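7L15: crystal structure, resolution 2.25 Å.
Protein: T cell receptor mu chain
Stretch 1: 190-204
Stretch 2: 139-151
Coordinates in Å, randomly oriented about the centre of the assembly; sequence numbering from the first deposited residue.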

# COMPACT_ATOMS: atom_id res chain seq x y z
N ILE A 190 -3.89 1.47 -18.84
CA ILE A 190 -5.10 2.21 -19.18
C ILE A 190 -4.70 3.66 -19.38
O ILE A 190 -4.03 4.24 -18.51
CB ILE A 190 -6.18 2.09 -18.08
CG1 ILE A 190 -6.74 0.68 -18.07
CG2 ILE A 190 -7.29 3.11 -18.33
CD1 ILE A 190 -7.74 0.50 -17.07
N HIS A 191 -5.10 4.22 -20.51
CA HIS A 191 -4.89 5.63 -20.83
C HIS A 191 -6.26 6.30 -20.86
O HIS A 191 -7.13 5.91 -21.64
CB HIS A 191 -4.18 5.74 -22.19
CG HIS A 191 -3.64 7.10 -22.50
ND1 HIS A 191 -2.70 7.72 -21.71
CD2 HIS A 191 -3.87 7.94 -23.54
CE1 HIS A 191 -2.39 8.89 -22.24
NE2 HIS A 191 -3.08 9.05 -23.35
N ILE A 192 -6.46 7.31 -20.01
CA ILE A 192 -7.75 7.96 -19.82
C ILE A 192 -7.74 9.32 -20.50
O ILE A 192 -6.73 10.03 -20.47
CB ILE A 192 -8.06 8.09 -18.32
CG1 ILE A 192 -8.25 6.71 -17.70
CG2 ILE A 192 -9.29 8.95 -18.10
CD1 ILE A 192 -9.52 6.04 -18.10
N GLY A 193 -8.87 9.69 -21.10
CA GLY A 193 -9.01 11.02 -21.65
C GLY A 193 -10.46 11.45 -21.67
O GLY A 193 -11.36 10.67 -21.37
N ARG A 194 -10.68 12.73 -22.01
CA ARG A 194 -12.02 13.32 -22.05
C ARG A 194 -12.35 13.71 -23.48
O ARG A 194 -11.58 14.43 -24.13
CB ARG A 194 -12.11 14.55 -21.13
CG ARG A 194 -11.40 14.40 -19.79
CD ARG A 194 -11.72 13.11 -19.09
NE ARG A 194 -13.06 13.09 -18.56
CZ ARG A 194 -13.34 13.02 -17.27
NH1 ARG A 194 -12.35 12.94 -16.39
NH2 ARG A 194 -14.60 13.01 -16.87
N VAL A 195 -13.50 13.26 -23.98
CA VAL A 195 -13.94 13.59 -25.33
C VAL A 195 -15.43 13.34 -25.41
O VAL A 195 -15.95 12.42 -24.78
CB VAL A 195 -13.15 12.79 -26.40
CG1 VAL A 195 -13.61 11.34 -26.45
CG2 VAL A 195 -13.24 13.47 -27.77
N GLY A 196 -16.12 14.16 -26.20
CA GLY A 196 -17.55 13.99 -26.35
C GLY A 196 -17.90 12.60 -26.86
O GLY A 196 -17.17 12.02 -27.67
N GLU A 197 -19.02 12.07 -26.37
CA GLU A 197 -19.40 10.69 -26.67
C GLU A 197 -19.64 10.47 -28.16
O GLU A 197 -19.65 9.31 -28.61
CB GLU A 197 -20.65 10.29 -25.88
N ASN A 198 -19.81 11.53 -28.93
CA ASN A 198 -20.02 11.42 -30.36
C ASN A 198 -18.80 11.80 -31.19
O ASN A 198 -18.88 11.75 -32.43
CB ASN A 198 -21.23 12.27 -30.77
CG ASN A 198 -22.52 11.81 -30.12
OD1 ASN A 198 -23.04 10.73 -30.43
ND2 ASN A 198 -23.05 12.62 -29.21
N ASP A 199 -17.69 12.16 -30.57
CA ASP A 199 -16.51 12.52 -31.36
C ASP A 199 -15.78 11.27 -31.83
O ASP A 199 -15.80 10.22 -31.18
CB ASP A 199 -15.56 13.41 -30.55
CG ASP A 199 -16.11 14.81 -30.34
OD1 ASP A 199 -17.15 15.15 -30.94
OD2 ASP A 199 -15.49 15.58 -29.56
N ALA A 200 -15.15 11.39 -32.99
CA ALA A 200 -14.27 10.33 -33.46
C ALA A 200 -13.04 10.27 -32.56
O ALA A 200 -12.45 11.31 -32.23
CB ALA A 200 -13.86 10.57 -34.92
N ILE A 201 -12.67 9.07 -32.14
CA ILE A 201 -11.56 8.91 -31.21
C ILE A 201 -10.65 7.80 -31.73
O ILE A 201 -11.12 6.80 -32.28
CB ILE A 201 -12.06 8.62 -29.78
CG1 ILE A 201 -10.89 8.46 -28.82
CG2 ILE A 201 -13.02 7.43 -29.74
CD1 ILE A 201 -10.01 9.68 -28.76
N THR A 202 -9.35 8.01 -31.59
CA THR A 202 -8.36 7.01 -31.96
C THR A 202 -7.38 6.85 -30.81
O THR A 202 -6.85 7.84 -30.30
CB THR A 202 -7.61 7.39 -33.24
OG1 THR A 202 -8.51 7.34 -34.36
CG2 THR A 202 -6.44 6.44 -33.48
N CYS A 203 -7.14 5.62 -30.40
CA CYS A 203 -6.08 5.33 -29.46
C CYS A 203 -4.94 4.69 -30.22
O CYS A 203 -5.14 3.69 -30.92
CB CYS A 203 -6.55 4.42 -28.34
SG CYS A 203 -5.23 4.25 -27.16
N SER A 204 -3.75 5.23 -30.07
CA SER A 204 -2.61 4.80 -30.86
C SER A 204 -1.45 4.48 -29.94
O SER A 204 -1.05 5.31 -29.12
CB SER A 204 -2.23 5.88 -31.87
OG SER A 204 -0.93 5.63 -32.36
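Stretch 2, residues 139-151: SVFLVRDQDAVAC

Residues 139-151 form a β-hairpin that meets stretch 1 in two ways: its second strand pairs edge to edge with strand 190-194, while its first strand lies across strand 201-204. Strand 139-145 runs into a type II' turn from Asp145 to Ala148, and the chain returns as strand 148-151, the two arms held by reciprocal hydrogen bonds between Val143 and Ala150. The returning arm runs antiparallel to strand 190-194, with 160° between their directions and a closest axial approach of 4.6 Å. The first arm stands farther off, its axis 7.9 Å from that of strand 201-204 at a crossing angle of 148°, a separation bridged by side chains. Together the two stretches bury 927 Å².

Arg144 covers the most surface. Its CA-to-CB bond points toward stretch 1, and an extended side chain carries the guanidinium into the loop that links the two strands there. Gly196 to Asp199 is a type I turn, and three of its carbonyls, those of Gly196, Glu197 and Asp199, lie close to the guanidinium: NH2 of Arg144 makes weak hydrogen bonds to O of Asp199 (2.7 Å) and O of Gly196 (3.5 Å), both near the guanidinium plane, while O of Glu197 lies over one face. CG2 of Ile201 approaches NH2 of Arg144 to 3.3 Å, so the charged group also packs against aliphatic carbon.

Cys151 joins both modes of contact. Its backbone pairs with His191, N of Cys151 donating to O of His191 (2.8 Å) and N of His191 to O of Cys151 (2.9 Å). Its side chain reaches across to strand 201-204, where SG of Cys151 and SG of Cys203 form a disulfide of 2.0 Å with chi3 of -85°. Around this covalent link, CB of Cys203 rests 3.8 Å from CD2 of Leu142, and SG of Cys203 lies 4.1 Å from CG1 of Val140.

Val149 occupies the same face of the sheet as Cys151. It pairs with Gly193 through two hydrogen bonds, from N of Val149 to O of Gly193 and from N of Gly193 to O of Val149, each 2.9 Å. Its methyls extend to neighbours beyond the glycine: CG1 of Val149 is 3.9 Å from CG1 of Val195, and CG2 of Val149 is 4.1 Å from CG1 of Ile201.

On the other face, CB of Ala150 meets CD1 of Ile192 at 3.6 Å. The pairing extends to the turn, where N of Val195 donates to O of Asp147 (2.8 Å). NH2 of Arg194 and OD2 of Asp147 add a long salt bridge of 3.9 Å.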

# COMPACT_ATOMS: atom_id res chain seq x y z
N SER A 139 -2.54 -5.68 -27.29
CA SER A 139 -3.79 -5.40 -27.98
C SER A 139 -4.38 -4.12 -27.40
O SER A 139 -4.05 -3.72 -26.28
CB SER A 139 -4.78 -6.57 -27.84
OG SER A 139 -4.71 -7.13 -26.54
N VAL A 140 -5.24 -3.46 -28.18
CA VAL A 140 -5.73 -2.13 -27.84
C VAL A 140 -7.24 -2.10 -27.97
O VAL A 140 -7.79 -2.45 -29.02
CB VAL A 140 -5.07 -1.05 -28.73
CG1 VAL A 140 -5.60 0.32 -28.38
CG2 VAL A 140 -3.55 -1.10 -28.56
N PHE A 141 -7.92 -1.64 -26.92
CA PHE A 141 -9.38 -1.58 -26.90
C PHE A 141 -9.82 -0.21 -26.43
O PHE A 141 -9.30 0.29 -25.43
CB PHE A 141 -9.96 -2.66 -25.99
CG PHE A 141 -9.41 -4.01 -26.28
CD1 PHE A 141 -9.94 -4.79 -27.31
CD2 PHE A 141 -8.35 -4.51 -25.55
CE1 PHE A 141 -9.40 -6.05 -27.60
CE2 PHE A 141 -7.82 -5.78 -25.82
CZ PHE A 141 -8.36 -6.55 -26.85
N LEU A 142 -10.79 0.38 -27.14
CA LEU A 142 -11.42 1.61 -26.71
C LEU A 142 -12.67 1.30 -25.91
O LEU A 142 -13.45 0.41 -26.27
CB LEU A 142 -11.79 2.49 -27.91
CG LEU A 142 -10.70 3.31 -28.60
CD1 LEU A 142 -11.25 3.88 -29.89
CD2 LEU A 142 -10.25 4.42 -27.67
N VAL A 143 -12.86 2.03 -24.81
CA VAL A 143 -14.07 1.91 -23.99
C VAL A 143 -14.52 3.31 -23.64
O VAL A 143 -13.70 4.21 -23.41
CB VAL A 143 -13.85 1.09 -22.70
CG1 VAL A 143 -15.20 0.70 -22.10
CG2 VAL A 143 -12.97 -0.13 -22.96
N ARG A 144 -15.84 3.49 -23.56
CA ARG A 144 -16.45 4.79 -23.34
C ARG A 144 -17.45 4.74 -22.19
O ARG A 144 -18.08 3.71 -21.95
CB ARG A 144 -17.17 5.28 -24.60
CG ARG A 144 -16.57 6.50 -25.21
CD ARG A 144 -17.53 7.09 -26.23
NE ARG A 144 -16.91 8.17 -26.98
CZ ARG A 144 -16.30 8.01 -28.15
NH1 ARG A 144 -16.22 6.81 -28.71
NH2 ARG A 144 -15.76 9.06 -28.76
N ASP A 145 -17.55 5.85 -21.48
CA ASP A 145 -18.65 6.08 -20.54
C ASP A 145 -18.89 7.59 -20.56
O ASP A 145 -18.08 8.36 -20.03
CB ASP A 145 -18.31 5.58 -19.14
CG ASP A 145 -19.50 5.58 -18.21
OD1 ASP A 145 -20.54 4.97 -18.56
OD2 ASP A 145 -19.40 6.17 -17.12
N GLN A 146 -19.97 7.99 -21.23
CA GLN A 146 -20.35 9.40 -21.41
C GLN A 146 -19.19 10.12 -22.08
O GLN A 146 -18.82 9.72 -23.20
CB GLN A 146 -20.80 9.96 -20.06
CG GLN A 146 -21.80 9.07 -19.37
CD GLN A 146 -22.45 9.74 -18.19
OE1 GLN A 146 -23.05 10.80 -18.33
NE2 GLN A 146 -22.35 9.12 -17.01
N ASP A 147 -18.61 11.16 -21.48
CA ASP A 147 -17.54 11.95 -22.09
C ASP A 147 -16.15 11.46 -21.69
O ASP A 147 -15.16 12.13 -21.97
CB ASP A 147 -17.68 13.43 -21.71
CG ASP A 147 -17.51 13.68 -20.22
OD1 ASP A 147 -18.22 13.03 -19.42
OD2 ASP A 147 -16.67 14.52 -19.85
N ALA A 148 -16.08 10.31 -21.03
CA ALA A 148 -14.81 9.71 -20.65
C ALA A 148 -14.50 8.59 -21.63
O ALA A 148 -15.38 7.81 -22.00
CB ALA A 148 -14.87 9.19 -19.22
N VAL A 149 -13.25 8.54 -22.08
CA VAL A 149 -12.77 7.46 -22.93
C VAL A 149 -11.58 6.82 -22.23
O VAL A 149 -10.65 7.51 -21.80
CB VAL A 149 -12.39 7.95 -24.34
CG1 VAL A 149 -11.35 9.06 -24.26
CG2 VAL A 149 -11.87 6.78 -25.17
N ALA A 150 -11.63 5.50 -22.09
CA ALA A 150 -10.51 4.72 -21.60
C ALA A 150 -9.94 3.95 -22.78
O ALA A 150 -10.68 3.38 -23.58
CB ALA A 150 -10.93 3.74 -20.49
N CYS A 151 -8.63 3.94 -22.89
CA CYS A 151 -7.95 3.11 -23.85
C CYS A 151 -7.27 1.98 -23.07
O CYS A 151 -6.40 2.23 -22.25
CB CYS A 151 -6.94 3.94 -24.66
SG CYS A 151 -6.02 2.97 -25.78